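Local structure of beta-N-acetylhexosaminidase (1JAK) at residues A158-L164 with Y188-H194; M333-Q337 with L353-V359; T346-Q352 with A362-G368; V380-R385 with L432-P436. The protein removes non-reducing terminal beta-linked N-acetylhexosamine residues from glycans and glycoconjugates by hydrolysis, as a family 20 glycoside hydrolase that works by substrate-assisted catalysis. All coordinates share one frame; numbering follows the deposited sequence.

Contact 1: A158-L164 with Y188-H194; sequences AWRSAML and YNKLHLH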
loop_
_atom_site.group_PDB
_atom_site.type_symbol
_atom_site.label_atom_id
_atom_site.label_comp_id
_atom_site.label_asym_id
_atom_site.label_seq_id
_atom_site.Cartn_x
_atom_site.Cartn_y
_atom_site.Cartn_z
ATOM N N ALA A 158 0.243 -12.772 -2.351
ATOM C CA ALA A 158 -0.639 -12.404 -1.248
ATOM C C ALA A 158 -0.207 -11.118 -0.549
ATOM O O ALA A 158 -0.995 -10.511 0.174
ATOM C CB ALA A 158 -0.716 -13.542 -0.236
ATOM N N TRP A 159 1.046 -10.712 -0.744
ATOM C CA TRP A 159 1.530 -9.480 -0.129
ATOM C C TRP A 159 1.638 -8.406 -1.207
ATOM O O TRP A 159 2.587 -8.384 -1.981
ATOM C CB TRP A 159 2.896 -9.695 0.541
ATOM C CG TRP A 159 3.316 -8.524 1.388
ATOM C CD1 TRP A 159 3.722 -7.294 0.946
ATOM C CD2 TRP A 159 3.294 -8.447 2.820
ATOM N NE1 TRP A 159 3.948 -6.458 2.012
ATOM C CE2 TRP A 159 3.693 -7.138 3.175
ATOM C CE3 TRP A 159 2.973 -9.356 3.838
ATOM C CZ2 TRP A 159 3.778 -6.713 4.507
ATOM C CZ3 TRP A 159 3.057 -8.935 5.164
ATOM C CH2 TRP A 159 3.458 -7.623 5.484
ATOM N N ARG A 160 0.641 -7.528 -1.259
ATOM C CA ARG A 160 0.604 -6.444 -2.238
ATOM C C ARG A 160 0.354 -5.196 -1.399
ATOM O O ARG A 160 -0.790 -4.848 -1.105
ATOM C CB ARG A 160 -0.537 -6.686 -3.240
ATOM C CG ARG A 160 -0.505 -8.086 -3.874
ATOM C CD ARG A 160 -1.573 -8.264 -4.950
ATOM N NE ARG A 160 -2.910 -7.945 -4.456
ATOM C CZ ARG A 160 -3.657 -8.755 -3.710
ATOM N NH1 ARG A 160 -3.210 -9.957 -3.366
ATOM N NH2 ARG A 160 -4.851 -8.354 -3.296
ATOM N N SER A 161 1.433 -4.523 -1.012
ATOM C CA SER A 161 1.292 -3.370 -0.134
ATOM C C SER A 161 1.813 -2.032 -0.606
ATOM O O SER A 161 2.604 -1.932 -1.543
ATOM C CB SER A 161 1.940 -3.682 1.215
ATOM O OG SER A 161 3.294 -4.045 1.032
ATOM N N ALA A 162 1.338 -1.000 0.080
ATOM C CA ALA A 162 1.737 0.372 -0.179
ATOM C C ALA A 162 2.088 0.942 1.184
ATOM O O ALA A 162 1.382 0.695 2.163
ATOM C CB ALA A 162 0.581 1.156 -0.798
ATOM N N MET A 163 3.187 1.681 1.266
ATOM C CA MET A 163 3.573 2.272 2.538
ATOM C C MET A 163 3.465 3.784 2.480
ATOM O O MET A 163 3.752 4.396 1.452
ATOM C CB MET A 163 5.025 1.920 2.895
ATOM C CG MET A 163 5.444 2.442 4.271
ATOM S SD MET A 163 7.233 2.704 4.446
ATOM C CE MET A 163 7.382 4.343 3.700
ATOM N N LEU A 164 3.032 4.387 3.581
ATOM C CA LEU A 164 2.977 5.839 3.648
ATOM C C LEU A 164 3.798 6.246 4.859
ATOM O O LEU A 164 3.604 5.720 5.957
ATOM C CB LEU A 164 1.548 6.367 3.800
ATOM C CG LEU A 164 1.476 7.903 3.885
ATOM C CD1 LEU A 164 2.016 8.524 2.597
ATOM C CD2 LEU A 164 0.038 8.346 4.122
ATOM N N TYR A 188 -4.434 -3.399 -3.870
ATOM C CA TYR A 188 -3.398 -3.577 -2.856
ATOM C C TYR A 188 -4.180 -4.154 -1.680
ATOM O O TYR A 188 -5.365 -3.850 -1.531
ATOM C CB TYR A 188 -2.812 -2.224 -2.441
ATOM C CG TYR A 188 -1.728 -1.698 -3.348
ATOM C CD1 TYR A 188 -0.413 -2.152 -3.226
ATOM C CD2 TYR A 188 -2.008 -0.735 -4.318
ATOM C CE1 TYR A 188 0.599 -1.655 -4.048
ATOM C CE2 TYR A 188 -1.004 -0.232 -5.146
ATOM C CZ TYR A 188 0.298 -0.697 -5.003
ATOM O OH TYR A 188 1.301 -0.199 -5.805
ATOM N N ASN A 189 -3.547 -4.975 -0.845
ATOM C CA ASN A 189 -4.265 -5.539 0.292
ATOM C C ASN A 189 -3.604 -5.285 1.643
ATOM O O ASN A 189 -4.085 -5.747 2.680
ATOM C CB ASN A 189 -4.515 -7.042 0.086
ATOM C CG ASN A 189 -3.239 -7.863 0.044
ATOM O OD1 ASN A 189 -2.127 -7.337 0.166
ATOM N ND2 ASN A 189 -3.396 -9.170 -0.126
ATOM N N LYS A 190 -2.503 -4.541 1.635
ATOM C CA LYS A 190 -1.826 -4.214 2.877
ATOM C C LYS A 190 -1.395 -2.759 2.860
ATOM O O LYS A 190 -0.997 -2.236 1.820
ATOM C CB LYS A 190 -0.629 -5.147 3.089
ATOM C CG LYS A 190 -1.078 -6.575 3.402
ATOM C CD LYS A 190 0.056 -7.569 3.413
ATOM C CE LYS A 190 -0.440 -8.954 3.823
ATOM N NZ LYS A 190 -1.394 -9.569 2.851
ATOM N N LEU A 191 -1.522 -2.103 4.009
ATOM C CA LEU A 191 -1.126 -0.707 4.149
ATOM C C LEU A 191 -0.088 -0.641 5.252
ATOM O O LEU A 191 -0.395 -0.849 6.426
ATOM C CB LEU A 191 -2.319 0.179 4.522
ATOM C CG LEU A 191 -1.965 1.661 4.721
ATOM C CD1 LEU A 191 -1.640 2.291 3.372
ATOM C CD2 LEU A 191 -3.123 2.397 5.386
ATOM N N HIS A 192 1.147 -0.366 4.854
ATOM C CA HIS A 192 2.273 -0.259 5.772
ATOM C C HIS A 192 2.371 1.207 6.204
ATOM O O HIS A 192 2.494 2.101 5.370
ATOM C CB HIS A 192 3.539 -0.721 5.029
ATOM C CG HIS A 192 4.822 -0.538 5.784
ATOM N ND1 HIS A 192 6.050 -0.775 5.203
ATOM C CD2 HIS A 192 5.078 -0.108 7.041
ATOM C CE1 HIS A 192 7.008 -0.493 6.069
ATOM N NE2 HIS A 192 6.446 -0.086 7.193
ATOM N N LEU A 193 2.281 1.455 7.505
ATOM C CA LEU A 193 2.375 2.818 8.014
ATOM C C LEU A 193 3.681 2.986 8.779
ATOM O O LEU A 193 3.936 2.265 9.742
ATOM C CB LEU A 193 1.195 3.133 8.941
ATOM C CG LEU A 193 -0.187 3.229 8.287
ATOM C CD1 LEU A 193 -1.257 3.454 9.356
ATOM C CD2 LEU A 193 -0.193 4.375 7.281
ATOM N N HIS A 194 4.504 3.934 8.337
ATOM C CA HIS A 194 5.786 4.218 8.984
ATOM C C HIS A 194 5.438 5.260 10.051
ATOM O O HIS A 194 5.455 6.465 9.792
ATOM C CB HIS A 194 6.765 4.788 7.951
ATOM C CG HIS A 194 8.188 4.835 8.417
ATOM N ND1 HIS A 194 8.988 3.715 8.481
ATOM C CD2 HIS A 194 8.956 5.871 8.827
ATOM C CE1 HIS A 194 10.190 4.061 8.911
ATOM N NE2 HIS A 194 10.195 5.364 9.129
#
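Tyr188 sets its ring edge against the carbonyl of Arg160 and one ring face against Ala162 CB, where the chain enters the second parallel strand of a beta-alpha-beta unit in the catalytic (beta/alpha)8 barrel; its OH bonds to Leu466 O. Asn189 follows, its CG wedged between backbone N and carbonyl carbon (chi1 65°), which turns the amide onto strand 159-164. OD1 accepts from Arg160 N at 3.1 Å, and ND2 donates to Ala158 O at 2.8 Å and also bonds to Glu98. An alanine at Asn189 is likely to leave Arg160 N without this acceptor and Ala158 O with one donor fewer. Lys190 crosses the Trp159 indole at about a right angle, with CD 3.4 Å from the centroid of its six-membered ring. A bend at chi4 (65°) then brings NZ to Ala158 O at 2.9 Å, on the face of that carbonyl opposite Asn189 ND2. Leu191 turns to Ile180 of the connecting helix. At His192, gripped by Glu444 and Glu250, Met163 lies alongside the ring: CG is 3.5 Å from the ring centroid, and SD also rides over this face. Last, His194 N donates to Leu164 O at 3.1 Å in a nearly straight bond (175°).

Contact 2: M333-Q337 with L353-V359; sequences MKRVQ and LAGAEPV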
loop_
_atom_site.group_PDB
_atom_site.type_symbol
_atom_site.label_atom_id
_atom_site.label_comp_id
_atom_site.label_asym_id
_atom_site.label_seq_id
_atom_site.Cartn_x
_atom_site.Cartn_y
_atom_site.Cartn_z
ATOM N N MET A 333 18.563 -7.086 17.840
ATOM C CA MET A 333 17.522 -7.815 17.128
ATOM C C MET A 333 17.249 -9.186 17.733
ATOM O O MET A 333 16.118 -9.666 17.701
ATOM C CB MET A 333 17.882 -7.942 15.647
ATOM C CG MET A 333 17.788 -6.614 14.907
ATOM S SD MET A 333 16.149 -5.864 15.110
ATOM C CE MET A 333 16.124 -4.716 13.706
ATOM N N LYS A 334 18.278 -9.817 18.289
ATOM C CA LYS A 334 18.102 -11.125 18.913
ATOM C C LYS A 334 17.185 -10.972 20.128
ATOM O O LYS A 334 16.346 -11.831 20.411
ATOM C CB LYS A 334 19.459 -11.683 19.357
ATOM C CG LYS A 334 19.386 -13.021 20.087
ATOM C CD LYS A 334 19.040 -14.161 19.144
ATOM C CE LYS A 334 19.059 -15.502 19.868
ATOM N NZ LYS A 334 18.893 -16.645 18.924
ATOM N N ARG A 335 17.345 -9.856 20.830
ATOM C CA ARG A 335 16.564 -9.566 22.027
ATOM C C ARG A 335 15.148 -9.056 21.767
ATOM O O ARG A 335 14.217 -9.410 22.492
ATOM C CB ARG A 335 17.309 -8.541 22.886
ATOM C CG ARG A 335 18.672 -9.013 23.370
ATOM C CD ARG A 335 19.517 -7.854 23.874
ATOM N NE ARG A 335 20.829 -8.303 24.332
ATOM C CZ ARG A 335 21.851 -7.492 24.587
ATOM N NH1 ARG A 335 21.717 -6.183 24.429
ATOM N NH2 ARG A 335 23.009 -7.991 25.004
ATOM N N VAL A 336 14.977 -8.235 20.736
ATOM C CA VAL A 336 13.663 -7.660 20.459
ATOM C C VAL A 336 12.696 -8.454 19.581
ATOM O O VAL A 336 11.483 -8.352 19.763
ATOM C CB VAL A 336 13.796 -6.239 19.864
ATOM C CG1 VAL A 336 14.516 -5.332 20.849
ATOM C CG2 VAL A 336 14.542 -6.294 18.544
ATOM N N GLN A 337 13.200 -9.238 18.633
ATOM C CA GLN A 337 12.290 -9.996 17.774
ATOM C C GLN A 337 11.282 -10.827 18.568
ATOM O O GLN A 337 10.093 -10.838 18.244
ATOM C CB GLN A 337 13.060 -10.908 16.817
ATOM C CG GLN A 337 13.829 -10.173 15.732
ATOM C CD GLN A 337 14.441 -11.121 14.721
ATOM O OE1 GLN A 337 13.761 -11.605 13.814
ATOM N NE2 GLN A 337 15.731 -11.403 14.879
ATOM N N LEU A 353 17.618 -6.954 8.556
ATOM C CA LEU A 353 17.324 -7.965 9.572
ATOM C C LEU A 353 17.862 -9.335 9.154
ATOM O O LEU A 353 18.114 -10.195 10.003
ATOM C CB LEU A 353 15.809 -8.054 9.818
ATOM C CG LEU A 353 15.323 -9.036 10.894
ATOM C CD1 LEU A 353 15.913 -8.665 12.247
ATOM C CD2 LEU A 353 13.804 -9.005 10.965
ATOM N N ALA A 354 18.041 -9.533 7.850
ATOM C CA ALA A 354 18.554 -10.800 7.331
ATOM C C ALA A 354 19.969 -11.048 7.839
ATOM O O ALA A 354 20.464 -12.179 7.819
ATOM C CB ALA A 354 18.537 -10.794 5.807
ATOM N N GLY A 355 20.621 -9.981 8.288
ATOM C CA GLY A 355 21.967 -10.114 8.814
ATOM C C GLY A 355 21.960 -10.236 10.327
ATOM O O GLY A 355 23.018 -10.223 10.957
ATOM N N ALA A 356 20.772 -10.367 10.912
ATOM C CA ALA A 356 20.643 -10.477 12.362
ATOM C C ALA A 356 19.748 -11.638 12.790
ATOM O O ALA A 356 18.947 -11.511 13.718
ATOM C CB ALA A 356 20.117 -9.169 12.939
ATOM N N GLU A 357 19.884 -12.761 12.094
ATOM C CA GLU A 357 19.138 -13.979 12.391
ATOM C C GLU A 357 17.626 -13.816 12.569
ATOM O O GLU A 357 17.118 -13.791 13.693
ATOM C CB GLU A 357 19.728 -14.640 13.640
ATOM C CG GLU A 357 19.100 -15.974 13.996
ATOM C CD GLU A 357 19.764 -16.627 15.193
ATOM O OE1 GLU A 357 19.907 -15.953 16.236
ATOM O OE2 GLU A 357 20.138 -17.815 15.092
ATOM N N PRO A 358 16.889 -13.713 11.454
ATOM C CA PRO A 358 15.431 -13.561 11.519
ATOM C C PRO A 358 14.822 -14.754 12.252
ATOM O O PRO A 358 15.255 -15.892 12.052
ATOM C CB PRO A 358 15.019 -13.539 10.049
ATOM C CG PRO A 358 16.221 -12.967 9.361
ATOM C CD PRO A 358 17.360 -13.669 10.059
ATOM N N VAL A 359 13.831 -14.500 13.100
ATOM C CA VAL A 359 13.179 -15.585 13.828
ATOM C C VAL A 359 12.259 -16.342 12.881
ATOM O O VAL A 359 11.936 -15.863 11.795
ATOM C CB VAL A 359 12.340 -15.065 15.023
ATOM C CG1 VAL A 359 13.250 -14.444 16.067
ATOM C CG2 VAL A 359 11.306 -14.051 14.542
#
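Gln337 reaches from its helix to the backbone of 353-359 and uses both ends of its amide there. The chain is extended beyond CG (chi2 -173°), which carries the amide far enough for OE1 to accept from Val359 N at 3.0 Å. NE2 donates to Glu357 O, also at 3.0 Å; in both bonds the donor stands above the plane of the carbonyl it meets. With a further weak bond from NE2 back to Met333 O, the rotation of this buried amide is fixed. Two aliphatic groups flank it. Leu353 CD1 comes up obliquely to Gln337 CD at 3.8 Å, and Val359 runs antiparallel alongside the glutamine side chain, CG1 lying 3.6 Å from Gln337 CB. One turn back, Met333 CG, anti to the carbonyl carbon (chi1 -71°), lies against Leu353 CD1, while Met333 CB meets Ala356 CB at 3.7 Å. On the exposed flank Lys334 NZ makes a salt bridge of 3.0 Å to Glu357 OE1, approaching from above the carboxylate plane. In this (beta/alpha)8 barrel the link from strand 346-350 to strand 363-366 holds only a short 3-10 segment, a departure from the usual barrel helix, and helix 326-342 packs against that abbreviated connection.

Contact 3: T346-Q352 with A362-G368; sequences TVVGWHQ and ALVQYWG. With IFG ((2R,3R,4S,5R)-2-acetamido-3,4-dihydroxy-5-hydroxymethyl-piperidine), chain F.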
loop_
_atom_site.group_PDB
_atom_site.type_symbol
_atom_site.label_atom_id
_atom_site.label_comp_id
_atom_site.label_asym_id
_atom_site.label_seq_id
_atom_site.Cartn_x
_atom_site.Cartn_y
_atom_site.Cartn_z
ATOM N N THR A 346 3.460 -11.408 13.928
ATOM C CA THR A 346 4.529 -11.893 13.064
ATOM C C THR A 346 5.433 -10.713 12.746
ATOM O O THR A 346 4.979 -9.697 12.224
ATOM C CB THR A 346 3.961 -12.463 11.752
ATOM O OG1 THR A 346 3.179 -13.629 12.044
ATOM C CG2 THR A 346 5.087 -12.827 10.787
ATOM N N VAL A 347 6.717 -10.850 13.047
ATOM C CA VAL A 347 7.647 -9.759 12.804
ATOM C C VAL A 347 8.028 -9.559 11.341
ATOM O O VAL A 347 8.162 -10.512 10.570
ATOM C CB VAL A 347 8.940 -9.940 13.643
ATOM C CG1 VAL A 347 9.632 -11.230 13.260
ATOM C CG2 VAL A 347 9.872 -8.747 13.436
ATOM N N VAL A 348 8.171 -8.291 10.970
ATOM C CA VAL A 348 8.590 -7.903 9.634
ATOM C C VAL A 348 9.681 -6.871 9.882
ATOM O O VAL A 348 9.601 -6.102 10.836
ATOM C CB VAL A 348 7.468 -7.213 8.831
ATOM C CG1 VAL A 348 7.972 -6.882 7.429
ATOM C CG2 VAL A 348 6.237 -8.110 8.760
ATOM N N GLY A 349 10.707 -6.873 9.043
ATOM C CA GLY A 349 11.770 -5.899 9.193
ATOM C C GLY A 349 12.361 -5.607 7.834
ATOM O O GLY A 349 12.112 -6.348 6.884
ATOM N N TRP A 350 13.118 -4.520 7.712
ATOM C CA TRP A 350 13.755 -4.224 6.435
ATOM C C TRP A 350 14.800 -5.325 6.264
ATOM O O TRP A 350 15.149 -5.990 7.244
ATOM C CB TRP A 350 14.373 -2.826 6.460
ATOM C CG TRP A 350 13.314 -1.758 6.583
ATOM C CD1 TRP A 350 12.971 -1.067 7.708
ATOM C CD2 TRP A 350 12.429 -1.306 5.548
ATOM N NE1 TRP A 350 11.924 -0.211 7.441
ATOM C CE2 TRP A 350 11.574 -0.338 6.122
ATOM C CE3 TRP A 350 12.279 -1.622 4.189
ATOM C CZ2 TRP A 350 10.577 0.319 5.384
ATOM C CZ3 TRP A 350 11.287 -0.967 3.453
ATOM C CH2 TRP A 350 10.450 -0.007 4.056
ATOM N N HIS A 351 15.310 -5.530 5.051
ATOM C CA HIS A 351 16.237 -6.641 4.850
ATOM C C HIS A 351 17.529 -6.652 5.655
ATOM O O HIS A 351 18.234 -7.656 5.655
ATOM C CB HIS A 351 16.540 -6.862 3.356
ATOM C CG HIS A 351 17.464 -5.852 2.756
ATOM N ND1 HIS A 351 17.018 -4.687 2.168
ATOM C CD2 HIS A 351 18.812 -5.848 2.626
ATOM C CE1 HIS A 351 18.051 -4.012 1.698
ATOM N NE2 HIS A 351 19.152 -4.694 1.963
ATOM N N GLN A 352 17.845 -5.557 6.339
ATOM C CA GLN A 352 19.042 -5.542 7.177
ATOM C C GLN A 352 18.869 -6.605 8.266
ATOM O O GLN A 352 19.846 -7.095 8.834
ATOM C CB GLN A 352 19.236 -4.173 7.837
ATOM C CG GLN A 352 19.833 -3.105 6.930
ATOM C CD GLN A 352 18.954 -2.785 5.745
ATOM O OE1 GLN A 352 17.743 -2.626 5.885
ATOM N NE2 GLN A 352 19.561 -2.669 4.569
ATOM N N ALA A 362 9.345 -14.953 10.370
ATOM C CA ALA A 362 9.597 -13.560 10.024
ATOM C C ALA A 362 9.632 -13.308 8.524
ATOM O O ALA A 362 9.857 -14.221 7.727
ATOM C CB ALA A 362 10.910 -13.107 10.647
ATOM N N LEU A 363 9.381 -12.057 8.147
ATOM C CA LEU A 363 9.445 -11.637 6.754
ATOM C C LEU A 363 10.407 -10.458 6.725
ATOM O O LEU A 363 10.486 -9.705 7.693
ATOM C CB LEU A 363 8.089 -11.149 6.234
ATOM C CG LEU A 363 6.941 -12.129 6.005
ATOM C CD1 LEU A 363 6.283 -12.468 7.329
ATOM C CD2 LEU A 363 5.925 -11.485 5.068
ATOM N N VAL A 364 11.155 -10.311 5.639
ATOM C CA VAL A 364 12.049 -9.166 5.522
ATOM C C VAL A 364 11.694 -8.414 4.254
ATOM O O VAL A 364 11.315 -9.013 3.245
ATOM C CB VAL A 364 13.549 -9.561 5.503
ATOM C CG1 VAL A 364 13.942 -10.127 6.860
ATOM C CG2 VAL A 364 13.830 -10.558 4.388
ATOM N N GLN A 365 11.792 -7.092 4.322
ATOM C CA GLN A 365 11.462 -6.247 3.186
ATOM C C GLN A 365 12.737 -5.762 2.510
ATOM O O GLN A 365 13.477 -4.949 3.063
ATOM C CB GLN A 365 10.623 -5.054 3.649
ATOM C CG GLN A 365 9.986 -4.288 2.502
ATOM C CD GLN A 365 9.065 -3.177 2.970
ATOM O OE1 GLN A 365 8.644 -3.142 4.131
ATOM N NE2 GLN A 365 8.737 -2.269 2.059
ATOM N N TYR A 366 12.976 -6.270 1.306
ATOM C CA TYR A 366 14.164 -5.926 0.537
ATOM C C TYR A 366 14.025 -4.610 -0.218
ATOM O O TYR A 366 13.173 -4.480 -1.105
ATOM C CB TYR A 366 14.464 -7.035 -0.467
ATOM C CG TYR A 366 15.733 -6.805 -1.243
ATOM C CD1 TYR A 366 16.979 -7.010 -0.649
ATOM C CD2 TYR A 366 15.694 -6.362 -2.563
ATOM C CE1 TYR A 366 18.154 -6.782 -1.352
ATOM C CE2 TYR A 366 16.867 -6.130 -3.279
ATOM C CZ TYR A 366 18.093 -6.343 -2.664
ATOM O OH TYR A 366 19.257 -6.120 -3.362
ATOM N N TRP A 367 14.870 -3.643 0.122
ATOM C CA TRP A 367 14.834 -2.349 -0.544
ATOM C C TRP A 367 16.152 -2.049 -1.262
ATOM O O TRP A 367 16.511 -0.886 -1.477
ATOM C CB TRP A 367 14.495 -1.233 0.459
ATOM C CG TRP A 367 15.428 -1.104 1.635
ATOM C CD1 TRP A 367 15.566 -1.975 2.680
ATOM C CD2 TRP A 367 16.313 -0.011 1.904
ATOM N NE1 TRP A 367 16.482 -1.487 3.587
ATOM C CE2 TRP A 367 16.955 -0.283 3.133
ATOM C CE3 TRP A 367 16.624 1.176 1.227
ATOM C CZ2 TRP A 367 17.893 0.589 3.703
ATOM C CZ3 TRP A 367 17.557 2.048 1.794
ATOM C CH2 TRP A 367 18.180 1.746 3.021
ATOM N N GLY A 368 16.857 -3.114 -1.642
ATOM C CA GLY A 368 18.116 -2.976 -2.354
ATOM C C GLY A 368 17.925 -2.487 -3.780
ATOM O O GLY A 368 16.800 -2.220 -4.211
HETATM N N1 IFG F . 15.933 5.148 3.160
HETATM C C2 IFG F . 15.231 5.177 4.469
HETATM C C3 IFG F . 13.846 5.943 4.483
HETATM C C4 IFG F . 13.831 7.221 3.618
HETATM C C5 IFG F . 14.331 6.863 2.216
HETATM C C6 IFG F . 14.334 8.008 1.209
HETATM C C7 IFG F . 14.454 2.867 4.130
HETATM C C8 IFG F . 14.169 1.443 4.533
HETATM C C9 IFG F . 15.745 6.267 2.225
HETATM N N2 IFG F . 15.029 3.793 4.953
HETATM O O7 IFG F . 14.153 3.178 2.986
HETATM O O3 IFG F . 13.506 6.273 5.823
HETATM O O4 IFG F . 14.717 8.176 4.200
HETATM O O6 IFG F . 14.310 7.522 -0.128
#
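Val348, Gly349 and Trp350 pair in parallel with Leu363, Val364 and Gln365, the two strand axes approaching to 4.4 Å and crossing at -23°. At the C-terminal ends of the strands Trp350, His351, Tyr366 and Trp367 form an aromatic cluster. Trp350 directs its six-membered ring edge toward the face of the Trp367 five-membered ring, centroids 5.2 Å apart and planes at 75°. Both rings wall the acetamido methyl of the bound GalNAc-isofagomine inhibitor: its C8 lies over one face of each, 3.4 Å from Trp350 CD2 and 3.6 Å from Trp367 CE2. These neighbouring (beta/alpha)8-barrel strands build this part of the sugar pocket. Glu250 holds Trp350 NE1, and Gln365 OE1, bonded to His315, lies over the opposite face of that indole, toward the rim. Trp367, its CG between backbone N and carbonyl carbon (chi1 58°), swings its indole back over 346-352, and NE1 donates to Gln352 OE1 at 2.9 Å, on an oxygen lone pair. A serine in place of Trp367 would probably strip one wall from the ligand methyl and leave Gln352 OE1 without its indole donor. His351 ND1 accepts from Trp367 N at 3.1 Å, while NE2 bonds to Glu376 and Tyr366 CD1 sits over the imidazole face.

Contact 4: V380-R385 with L432-P436; sequences VAEAAR and LPGAP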
loop_
_atom_site.group_PDB
_atom_site.type_symbol
_atom_site.label_atom_id
_atom_site.label_comp_id
_atom_site.label_asym_id
_atom_site.label_seq_id
_atom_site.Cartn_x
_atom_site.Cartn_y
_atom_site.Cartn_z
ATOM N N VAL A 380 20.343 -11.855 1.816
ATOM C CA VAL A 380 18.886 -11.873 1.755
ATOM C C VAL A 380 18.387 -13.157 1.097
ATOM O O VAL A 380 17.417 -13.760 1.562
ATOM C CB VAL A 380 18.352 -10.645 0.991
ATOM C CG1 VAL A 380 16.830 -10.686 0.927
ATOM C CG2 VAL A 380 18.816 -9.369 1.691
ATOM N N ALA A 381 19.053 -13.581 0.025
ATOM C CA ALA A 381 18.667 -14.809 -0.667
ATOM C C ALA A 381 18.826 -15.996 0.277
ATOM O O ALA A 381 18.043 -16.951 0.230
ATOM C CB ALA A 381 19.532 -15.013 -1.914
ATOM N N GLU A 382 19.838 -15.933 1.139
ATOM C CA GLU A 382 20.088 -17.009 2.090
ATOM C C GLU A 382 18.961 -17.063 3.115
ATOM O O GLU A 382 18.510 -18.144 3.498
ATOM C CB GLU A 382 21.428 -16.802 2.796
ATOM C CG GLU A 382 22.016 -18.093 3.350
ATOM C CD GLU A 382 22.286 -19.103 2.253
ATOM O OE1 GLU A 382 23.119 -18.804 1.370
ATOM O OE2 GLU A 382 21.661 -20.187 2.260
ATOM N N ALA A 383 18.502 -15.896 3.560
ATOM C CA ALA A 383 17.410 -15.844 4.524
ATOM C C ALA A 383 16.181 -16.475 3.877
ATOM O O ALA A 383 15.426 -17.192 4.532
ATOM C CB ALA A 383 17.114 -14.397 4.920
ATOM N N ALA A 384 15.986 -16.206 2.589
ATOM C CA ALA A 384 14.853 -16.765 1.859
ATOM C C ALA A 384 14.964 -18.288 1.848
ATOM O O ALA A 384 13.975 -18.995 2.056
ATOM C CB ALA A 384 14.825 -16.226 0.429
ATOM N N ARG A 385 16.169 -18.792 1.607
ATOM C CA ARG A 385 16.376 -20.235 1.597
ATOM C C ARG A 385 16.074 -20.821 2.972
ATOM O O ARG A 385 15.613 -21.958 3.080
ATOM C CB ARG A 385 17.818 -20.581 1.200
ATOM C CG ARG A 385 18.053 -20.683 -0.301
ATOM C CD ARG A 385 19.458 -21.204 -0.608
ATOM N NE ARG A 385 20.489 -20.199 -0.367
ATOM C CZ ARG A 385 20.780 -19.208 -1.207
ATOM N NH1 ARG A 385 20.118 -19.089 -2.349
ATOM N NH2 ARG A 385 21.730 -18.333 -0.903
ATOM N N LEU A 432 15.728 -11.322 -7.351
ATOM C CA LEU A 432 16.912 -11.463 -6.507
ATOM C C LEU A 432 17.666 -12.744 -6.849
ATOM O O LEU A 432 17.153 -13.847 -6.660
ATOM C CB LEU A 432 16.505 -11.472 -5.031
ATOM C CG LEU A 432 17.628 -11.312 -4.003
ATOM C CD1 LEU A 432 18.258 -9.928 -4.150
ATOM C CD2 LEU A 432 17.071 -11.490 -2.600
ATOM N N PRO A 433 18.903 -12.611 -7.353
ATOM C CA PRO A 433 19.723 -13.768 -7.724
ATOM C C PRO A 433 19.815 -14.830 -6.635
ATOM O O PRO A 433 20.126 -14.527 -5.484
ATOM C CB PRO A 433 21.084 -13.141 -8.026
ATOM C CG PRO A 433 20.724 -11.789 -8.536
ATOM C CD PRO A 433 19.646 -11.357 -7.567
ATOM N N GLY A 434 19.532 -16.073 -7.008
ATOM C CA GLY A 434 19.614 -17.175 -6.066
ATOM C C GLY A 434 18.474 -17.333 -5.079
ATOM O O GLY A 434 18.446 -18.301 -4.321
ATOM N N ALA A 435 17.529 -16.398 -5.074
ATOM C CA ALA A 435 16.408 -16.486 -4.149
ATOM C C ALA A 435 15.310 -17.396 -4.695
ATOM O O ALA A 435 14.880 -17.248 -5.839
ATOM C CB ALA A 435 15.843 -15.088 -3.876
ATOM N N PRO A 436 14.853 -18.363 -3.880
ATOM C CA PRO A 436 13.796 -19.293 -4.293
ATOM C C PRO A 436 12.518 -18.504 -4.568
ATOM O O PRO A 436 12.084 -17.716 -3.729
ATOM C CB PRO A 436 13.645 -20.208 -3.080
ATOM C CG PRO A 436 14.995 -20.156 -2.434
ATOM C CD PRO A 436 15.340 -18.696 -2.533
#
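Val380 meets Leu432 at about a right angle, CG1 touching CD2 at 3.6 Å, where helix 374-385 of the (beta/alpha)8 barrel packs against a type II beta turn, Leu432 to Ala435, in the link between strands 389-392 and 440-447. Leu432 CG, anti to its N (chi1 -167°), carries the branch toward the helix, where it also touches Tyr366 and Leu390. Ala381 follows, its CA 4.5 Å from Ala435 CA. Its methyl faces the turn backbone, CB standing 3.7 Å from Pro433 O. Gly434 takes the positive phi (78°) of the turn, and a CB there would head for the helix. One turn on, Ala384 CB abuts Pro436 CD at 3.9 Å. Arg385 crosses Pro436, its CG 3.8 Å from the proline CG, and bends at chi3. This brings the guanidinium edge beside Gly434 O, at a poor angle for bonding. Its firm partner is Glu382: NE and NH2, side-on in the guanidinium plane, each meet one oxygen from above the carboxylate plane, NH2 2.7 Å from OE1.

Overall arrangement
Contact 3 is the hub, touching the other three and lining the inhibitor site. Contact 1 shares its sheet and meets it inside the barrel, His192 CE1 lying 3.7 Å from Trp350 CZ2; their centres are 13 Å apart, and the side chain of His194 comes within about 5 Å of the inhibitor. Contacts 2 and 4 pack on the outer side of the same strands: Val359 CG2 meets Val347 CG1 at 3.5 Å, and Val380 CG2 meets His351 CD2 at 3.6 Å. These two also touch each other, through Ala354 CB and Ala383 CB at 4.0 Å. The side chains of Leu353 and Val380 stay about 11 and 12 Å from the ligand.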